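Local coordinates for dihydroxyacetone kinase (Citrobacter freundii, PDB 1UN8), which phosphorylates dihydroxyacetone with ATP and a divalent metal ion, giving dihydroxyacetone phosphate in glycerol fermentation, at residues 109-114 with 220-225; 113-118 with 134-139. One frame throughout, in Å; residues are numbered along the deposited sequence.

Contact 1: 109-114 with 220-225; sequences KNYTGD and HGEPGA
One face of the Tyr111 ring receives the edge of the His220 imidazole in a T-shaped stack, the two planes at 90° and the centroids 4.9 Å apart. CE1 of the histidine stands over the middle of the phenol, and its ND1 leans toward the CE2 side. The carboxylate of Glu222 comes to that same CE2 obliquely, its OE1 3.7 Å from Tyr111 CE2. At the histidine's own edge, Glu222 lies nearly in the ring plane: ND1 of His220 donates to OE1 of Glu222 over 2.8 Å, only 8° out of the imidazole plane. The second carboxylate oxygen is held too, since the backbone N of His220 reaches Glu222 OE2 at 2.7 Å. Both bonds use the syn sides of the carboxylate, but both are bent and both donors stand well out of its plane. A sharp bend in the glutamate chain (chi2 94°) folds it back toward His220, across the turn at Gly221, where the glycine takes the left-handed backbone conformation. Tyr111, at the N-cap position of helix 112-127, has its hydroxyl hydrogen-bonded to the carbonyl of Gly151, so the phenol is held at its far end as well. His61, a substrate-binding residue, and Phe83 also meet the imidazole. Lys109 and Asp114, both substrate-binding, lie in the same segment as the tyrosine, with Lys109 NZ 6.0 Å from His220 NE2. His220 joins the substrate covalently, as a hemiaminal through its tele nitrogen, NE2. With ND1 committed to Glu222 and CE1 set against the tyrosine face, ring rotation should be restrained; NE2 points to the side where Lys109 and Asp114 lie, consistent with its role as the nucleophile toward dihydroxyacetone.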
ATOM      1  N   LYS A 109      -9.740 -14.091  15.379  1.00 41.23           N
ATOM      2  CA  LYS A 109     -10.646 -13.052  14.882  1.00 39.38           C
ATOM      3  C   LYS A 109     -12.036 -13.688  14.813  1.00 38.75           C
ATOM      4  O   LYS A 109     -12.163 -14.870  14.503  1.00 37.62           O
ATOM      5  CB  LYS A 109     -10.190 -12.550  13.504  1.00 38.48           C
ATOM      6  CG  LYS A 109      -8.844 -11.821  13.540  1.00 36.28           C
ATOM      7  CD  LYS A 109      -8.509 -11.105  12.220  1.00 37.90           C
ATOM      8  CE  LYS A 109      -8.485 -12.049  11.022  1.00 37.05           C
ATOM      9  NZ  LYS A 109      -7.592 -13.219  11.209  1.00 37.22           N
ATOM     10  N   ASN A 110     -13.071 -12.917  15.117  1.00 39.26           N
ATOM     11  CA  ASN A 110     -14.431 -13.455  15.140  1.00 39.68           C
ATOM     12  C   ASN A 110     -15.016 -13.909  13.804  1.00 39.14           C
ATOM     13  O   ASN A 110     -15.668 -13.142  13.108  1.00 40.79           O
ATOM     14  CB  ASN A 110     -15.379 -12.441  15.783  1.00 40.81           C
ATOM     15  CG  ASN A 110     -16.562 -13.101  16.470  1.00 41.94           C
ATOM     16  OD1 ASN A 110     -16.798 -14.299  16.305  1.00 42.90           O
ATOM     17  ND2 ASN A 110     -17.314 -12.318  17.248  1.00 41.19           N
ATOM     18  N   TYR A 111     -14.771 -15.162  13.452  1.00 39.01           N
ATOM     19  CA  TYR A 111     -15.310 -15.751  12.231  1.00 39.67           C
ATOM     20  C   TYR A 111     -15.510 -17.236  12.521  1.00 41.54           C
ATOM     21  O   TYR A 111     -14.612 -17.897  13.048  1.00 41.49           O
ATOM     22  CB  TYR A 111     -14.407 -15.432  11.037  1.00 38.75           C
ATOM     23  CG  TYR A 111     -14.200 -13.951  10.806  1.00 37.30           C
ATOM     24  CD1 TYR A 111     -13.030 -13.326  11.217  1.00 35.69           C
ATOM     25  CD2 TYR A 111     -15.166 -13.181  10.181  1.00 34.21           C
ATOM     26  CE1 TYR A 111     -12.830 -11.974  11.009  1.00 35.63           C
ATOM     27  CE2 TYR A 111     -14.978 -11.828   9.968  1.00 32.57           C
ATOM     28  CZ  TYR A 111     -13.808 -11.230  10.385  1.00 32.75           C
ATOM     29  OH  TYR A 111     -13.617  -9.884  10.175  1.00 31.45           O
ATOM     30  N   THR A 112     -16.691 -17.752  12.189  1.00 42.35           N
ATOM     31  CA  THR A 112     -17.019 -19.154  12.426  1.00 43.19           C
ATOM     32  C   THR A 112     -15.903 -20.133  12.078  1.00 41.71           C
ATOM     33  O   THR A 112     -15.494 -20.939  12.907  1.00 41.22           O
ATOM     34  CB  THR A 112     -18.267 -19.561  11.643  1.00 44.03           C
ATOM     35  OG1 THR A 112     -19.331 -18.670  11.977  1.00 47.36           O
ATOM     36  CG2 THR A 112     -18.684 -20.988  12.001  1.00 44.28           C
ATOM     37  N   GLY A 113     -15.428 -20.072  10.842  1.00 41.43           N
ATOM     38  CA  GLY A 113     -14.372 -20.973  10.413  1.00 40.86           C
ATOM     39  C   GLY A 113     -13.194 -21.031  11.372  1.00 40.26           C
ATOM     40  O   GLY A 113     -12.727 -22.109  11.724  1.00 39.58           O
ATOM     41  N   ASP A 114     -12.708 -19.876  11.801  1.00 40.08           N
ATOM     42  CA  ASP A 114     -11.584 -19.840  12.718  1.00 42.00           C
ATOM     43  C   ASP A 114     -11.957 -20.303  14.117  1.00 43.35           C
ATOM     44  O   ASP A 114     -11.201 -21.035  14.752  1.00 44.81           O
ATOM     45  CB  ASP A 114     -10.995 -18.434  12.793  1.00 42.13           C
ATOM     46  CG  ASP A 114     -10.337 -18.020  11.507  1.00 42.68           C
ATOM     47  OD1 ASP A 114     -10.093 -18.921  10.674  1.00 43.60           O
ATOM     48  OD2 ASP A 114     -10.066 -16.809  11.330  1.00 42.21           O
ATOM     49  N   HIS A 220     -13.094  -9.524   4.298  1.00 37.99           N
ATOM     50  CA  HIS A 220     -13.177 -10.636   3.363  1.00 39.45           C
ATOM     51  C   HIS A 220     -14.128 -10.178   2.266  1.00 39.03           C
ATOM     52  O   HIS A 220     -14.540 -10.952   1.417  1.00 39.42           O
ATOM     53  CB  HIS A 220     -13.700 -11.908   4.045  1.00 39.62           C
ATOM     54  CG  HIS A 220     -12.810 -12.411   5.142  1.00 41.37           C
ATOM     55  ND1 HIS A 220     -13.124 -12.275   6.477  1.00 39.81           N
ATOM     56  CD2 HIS A 220     -11.584 -12.987   5.100  1.00 39.83           C
ATOM     57  CE1 HIS A 220     -12.128 -12.742   7.208  1.00 40.14           C
ATOM     58  NE2 HIS A 220     -11.181 -13.179   6.397  1.00 38.56           N
ATOM     59  N   GLY A 221     -14.464  -8.892   2.301  1.00 40.05           N
ATOM     60  CA  GLY A 221     -15.367  -8.330   1.317  1.00 38.85           C
ATOM     61  C   GLY A 221     -16.823  -8.436   1.717  1.00 39.45           C
ATOM     62  O   GLY A 221     -17.697  -8.089   0.943  1.00 40.09           O
ATOM     63  N   GLU A 222     -17.088  -8.906   2.928  1.00 39.49           N
ATOM     64  CA  GLU A 222     -18.460  -9.045   3.404  1.00 40.81           C
ATOM     65  C   GLU A 222     -19.239  -7.723   3.330  1.00 40.59           C
ATOM     66  O   GLU A 222     -18.664  -6.645   3.434  1.00 40.54           O
ATOM     67  CB  GLU A 222     -18.480  -9.532   4.865  1.00 43.22           C
ATOM     68  CG  GLU A 222     -17.746 -10.840   5.165  1.00 42.48           C
ATOM     69  CD  GLU A 222     -16.312 -10.619   5.621  1.00 44.29           C
ATOM     70  OE1 GLU A 222     -15.807 -11.461   6.405  1.00 42.82           O
ATOM     71  OE2 GLU A 222     -15.689  -9.615   5.190  1.00 43.68           O
ATOM     72  N   PRO A 223     -20.566  -7.800   3.168  1.00 40.68           N
ATOM     73  CA  PRO A 223     -21.427  -6.616   3.091  1.00 40.94           C
ATOM     74  C   PRO A 223     -21.209  -5.752   4.319  1.00 40.49           C
ATOM     75  O   PRO A 223     -21.065  -6.274   5.425  1.00 41.73           O
ATOM     76  CB  PRO A 223     -22.835  -7.211   3.075  1.00 38.72           C
ATOM     77  CG  PRO A 223     -22.629  -8.510   2.391  1.00 40.10           C
ATOM     78  CD  PRO A 223     -21.361  -9.030   3.010  1.00 40.17           C
ATOM     79  N   GLY A 224     -21.196  -4.440   4.123  1.00 39.06           N
ATOM     80  CA  GLY A 224     -21.004  -3.534   5.234  1.00 39.92           C
ATOM     81  C   GLY A 224     -22.300  -3.173   5.943  1.00 41.59           C
ATOM     82  O   GLY A 224     -23.336  -3.820   5.749  1.00 41.92           O
ATOM     83  N   ALA A 225     -22.248  -2.127   6.762  1.00 41.70           N
ATOM     84  CA  ALA A 225     -23.420  -1.695   7.514  1.00 43.35           C
ATOM     85  C   ALA A 225     -24.264  -0.638   6.795  1.00 44.03           C
ATOM     86  O   ALA A 225     -25.449  -0.496   7.091  1.00 44.66           O
ATOM     87  CB  ALA A 225     -22.995  -1.167   8.888  1.00 41.03           C
TER

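Contact 2: 113-118 with 134-139; sequences GDRLNF and MLIVGD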
ATOM      1  N   GLY A 113     -15.428 -20.072  10.842  1.00 41.43           N
ATOM      2  CA  GLY A 113     -14.372 -20.973  10.413  1.00 40.86           C
ATOM      3  C   GLY A 113     -13.194 -21.031  11.372  1.00 40.26           C
ATOM      4  O   GLY A 113     -12.727 -22.109  11.724  1.00 39.58           O
ATOM      5  N   ASP A 114     -12.708 -19.876  11.801  1.00 40.08           N
ATOM      6  CA  ASP A 114     -11.584 -19.840  12.718  1.00 42.00           C
ATOM      7  C   ASP A 114     -11.957 -20.303  14.117  1.00 43.35           C
ATOM      8  O   ASP A 114     -11.201 -21.035  14.752  1.00 44.81           O
ATOM      9  CB  ASP A 114     -10.995 -18.434  12.793  1.00 42.13           C
ATOM     10  CG  ASP A 114     -10.337 -18.020  11.507  1.00 42.68           C
ATOM     11  OD1 ASP A 114     -10.093 -18.921  10.674  1.00 43.60           O
ATOM     12  OD2 ASP A 114     -10.066 -16.809  11.330  1.00 42.21           O
ATOM     13  N   ARG A 115     -13.118 -19.873  14.592  1.00 43.39           N
ATOM     14  CA  ARG A 115     -13.577 -20.248  15.918  1.00 43.73           C
ATOM     15  C   ARG A 115     -13.739 -21.756  16.017  1.00 44.49           C
ATOM     16  O   ARG A 115     -13.294 -22.375  16.981  1.00 44.58           O
ATOM     17  CB  ARG A 115     -14.906 -19.554  16.223  1.00 44.29           C
ATOM     18  CG  ARG A 115     -14.783 -18.037  16.306  1.00 43.99           C
ATOM     19  CD  ARG A 115     -16.117 -17.355  16.532  1.00 42.90           C
ATOM     20  NE  ARG A 115     -16.896 -17.960  17.608  1.00 42.34           N
ATOM     21  CZ  ARG A 115     -17.718 -17.278  18.401  1.00 43.57           C
ATOM     22  NH1 ARG A 115     -17.865 -15.966  18.248  1.00 43.59           N
ATOM     23  NH2 ARG A 115     -18.397 -17.902  19.347  1.00 42.80           N
ATOM     24  N   LEU A 116     -14.363 -22.353  15.015  1.00 44.37           N
ATOM     25  CA  LEU A 116     -14.567 -23.788  15.026  1.00 43.61           C
ATOM     26  C   LEU A 116     -13.272 -24.577  14.835  1.00 43.30           C
ATOM     27  O   LEU A 116     -13.062 -25.592  15.490  1.00 43.80           O
ATOM     28  CB  LEU A 116     -15.573 -24.191  13.947  1.00 41.15           C
ATOM     29  CG  LEU A 116     -16.985 -23.635  14.108  1.00 41.93           C
ATOM     30  CD1 LEU A 116     -17.885 -24.236  13.045  1.00 41.34           C
ATOM     31  CD2 LEU A 116     -17.523 -23.958  15.494  1.00 39.78           C
ATOM     32  N   ASN A 117     -12.398 -24.121  13.945  1.00 43.13           N
ATOM     33  CA  ASN A 117     -11.170 -24.865  13.711  1.00 42.53           C
ATOM     34  C   ASN A 117     -10.113 -24.700  14.780  1.00 42.59           C
ATOM     35  O   ASN A 117      -9.468 -25.674  15.149  1.00 42.91           O
ATOM     36  CB  ASN A 117     -10.592 -24.546  12.340  1.00 41.18           C
ATOM     37  CG  ASN A 117     -11.241 -25.367  11.251  1.00 42.04           C
ATOM     38  OD1 ASN A 117     -12.275 -26.010  11.465  1.00 43.44           O
ATOM     39  ND2 ASN A 117     -10.637 -25.351  10.066  1.00 38.58           N
ATOM     40  N   PHE A 118      -9.918 -23.485  15.275  1.00 42.77           N
ATOM     41  CA  PHE A 118      -8.943 -23.298  16.335  1.00 43.62           C
ATOM     42  C   PHE A 118      -9.540 -23.951  17.580  1.00 44.67           C
ATOM     43  O   PHE A 118      -8.819 -24.482  18.416  1.00 45.97           O
ATOM     44  CB  PHE A 118      -8.690 -21.814  16.613  1.00 43.33           C
ATOM     45  CG  PHE A 118      -7.757 -21.152  15.643  1.00 43.85           C
ATOM     46  CD1 PHE A 118      -8.172 -20.831  14.359  1.00 44.95           C
ATOM     47  CD2 PHE A 118      -6.459 -20.836  16.025  1.00 45.11           C
ATOM     48  CE1 PHE A 118      -7.307 -20.201  13.467  1.00 44.15           C
ATOM     49  CE2 PHE A 118      -5.586 -20.208  15.143  1.00 44.58           C
ATOM     50  CZ  PHE A 118      -6.008 -19.889  13.864  1.00 45.17           C
ATOM     51  N   MET A 134      -8.356 -19.514  24.657  1.00 51.43           N
ATOM     52  CA  MET A 134      -8.710 -18.873  23.401  1.00 49.94           C
ATOM     53  C   MET A 134      -9.430 -17.547  23.608  1.00 48.87           C
ATOM     54  O   MET A 134     -10.376 -17.461  24.390  1.00 49.95           O
ATOM     55  CB  MET A 134      -9.592 -19.794  22.569  1.00 49.13           C
ATOM     56  CG  MET A 134      -9.939 -19.222  21.222  1.00 49.55           C
ATOM     57  SD  MET A 134     -10.655 -20.454  20.105  1.00 50.36           S
ATOM     58  CE  MET A 134     -12.199 -19.629  19.789  1.00 50.91           C
ATOM     59  N   LEU A 135      -8.976 -16.512  22.910  1.00 46.50           N
ATOM     60  CA  LEU A 135      -9.604 -15.199  23.004  1.00 44.05           C
ATOM     61  C   LEU A 135     -10.128 -14.795  21.632  1.00 44.40           C
ATOM     62  O   LEU A 135      -9.350 -14.534  20.711  1.00 42.09           O
ATOM     63  CB  LEU A 135      -8.608 -14.144  23.488  1.00 42.11           C
ATOM     64  CG  LEU A 135      -9.147 -12.709  23.421  1.00 42.33           C
ATOM     65  CD1 LEU A 135     -10.339 -12.599  24.354  1.00 42.32           C
ATOM     66  CD2 LEU A 135      -8.077 -11.690  23.798  1.00 40.86           C
ATOM     67  N   ILE A 136     -11.453 -14.759  21.495  1.00 44.86           N
ATOM     68  CA  ILE A 136     -12.077 -14.361  20.234  1.00 44.62           C
ATOM     69  C   ILE A 136     -12.156 -12.826  20.212  1.00 43.97           C
ATOM     70  O   ILE A 136     -12.733 -12.211  21.121  1.00 45.11           O
ATOM     71  CB  ILE A 136     -13.520 -14.920  20.079  1.00 45.28           C
ATOM     72  CG1 ILE A 136     -13.550 -16.445  20.208  1.00 45.55           C
ATOM     73  CG2 ILE A 136     -14.059 -14.549  18.708  1.00 46.00           C
ATOM     74  CD1 ILE A 136     -13.358 -16.921  21.608  1.00 52.24           C
ATOM     75  N   VAL A 137     -11.573 -12.209  19.186  1.00 41.86           N
ATOM     76  CA  VAL A 137     -11.592 -10.754  19.066  1.00 41.07           C
ATOM     77  C   VAL A 137     -12.668 -10.257  18.088  1.00 41.23           C
ATOM     78  O   VAL A 137     -12.704 -10.668  16.926  1.00 41.14           O
ATOM     79  CB  VAL A 137     -10.223 -10.228  18.609  1.00 40.88           C
ATOM     80  CG1 VAL A 137     -10.202  -8.704  18.672  1.00 40.16           C
ATOM     81  CG2 VAL A 137      -9.130 -10.805  19.497  1.00 40.64           C
ATOM     82  N   GLY A 138     -13.548  -9.383  18.578  1.00 39.34           N
ATOM     83  CA  GLY A 138     -14.612  -8.840  17.753  1.00 38.69           C
ATOM     84  C   GLY A 138     -14.658  -7.342  17.964  1.00 38.46           C
ATOM     85  O   GLY A 138     -15.534  -6.826  18.644  1.00 37.46           O
ATOM     86  N   ASP A 139     -13.703  -6.641  17.366  1.00 38.14           N
ATOM     87  CA  ASP A 139     -13.600  -5.199  17.526  1.00 39.37           C
ATOM     88  C   ASP A 139     -14.432  -4.304  16.602  1.00 38.55           C
ATOM     89  O   ASP A 139     -14.575  -3.114  16.868  1.00 38.71           O
ATOM     90  CB  ASP A 139     -12.119  -4.792  17.449  1.00 39.29           C
ATOM     91  CG  ASP A 139     -11.476  -5.145  16.113  1.00 41.66           C
ATOM     92  OD1 ASP A 139     -11.553  -6.315  15.687  1.00 41.06           O
ATOM     93  OD2 ASP A 139     -10.883  -4.243  15.486  1.00 42.53           O
TER
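Met134 of strand 132-137 packs against Arg115 and Phe118 of helix 112-127, within the beta-alpha-beta unit formed by strand 104-109, this helix and this strand. The axes of the helix and strand segments run nearly antiparallel, at 176° and 10.4 Å apart. The denser, inner part is apolar: Met134 SD lies 4.2 Å from CB of Phe118, while its methyl CE sits 4.1 Å from the carbonyl O of Arg115, against the helix backbone. CG anti to the backbone N (chi1 -177°) and a nearly straight next torsion carry the thioether across to the helix. Phe118 starts toward the strand, but its ring turns off to Val108 and Pro86.

Between the two segments the fit is looser toward the strand's end, where a single methyl of the partly exposed Ile136 meets Arg115, the side chains crossing at about a right angle. The guanidinium is held from outside: NH1 is hydrogen-bonded to Asn110 OD1, and NE donates to the carbonyl of Tyr467 of the second subunit. That subunit packs on both parts, Tyr467 on Met134 and Phe466 on Ile136. The methyl Ile136 CG2 lies 4.1 Å from both CD and NH1 of Arg115, oblique to the guanidinium.

How the contacts relate
Contact 1 and contact 2 share Gly113 and Asp114, and their centres are 11 Å apart; helix 112-127 serves both. Asn110 of contact 1 ties them together: besides its link to Arg115, its OD1 is 3.7 Å from CG2 of Ile136, and its N makes a probable backbone hydrogen bond of 2.9 Å to the O of Val137, beside the end of strand 132-137. Contact 1 contains the catalytic histidine. Contact 2 lies farther along the helix, with the side chain of Ile136 about 7 Å from that of Lys109. It abuts the ATP-binding domain of the second subunit, whose ATP-binding Ser431 packs on Leu116, consistent with that domain serving this substrate site.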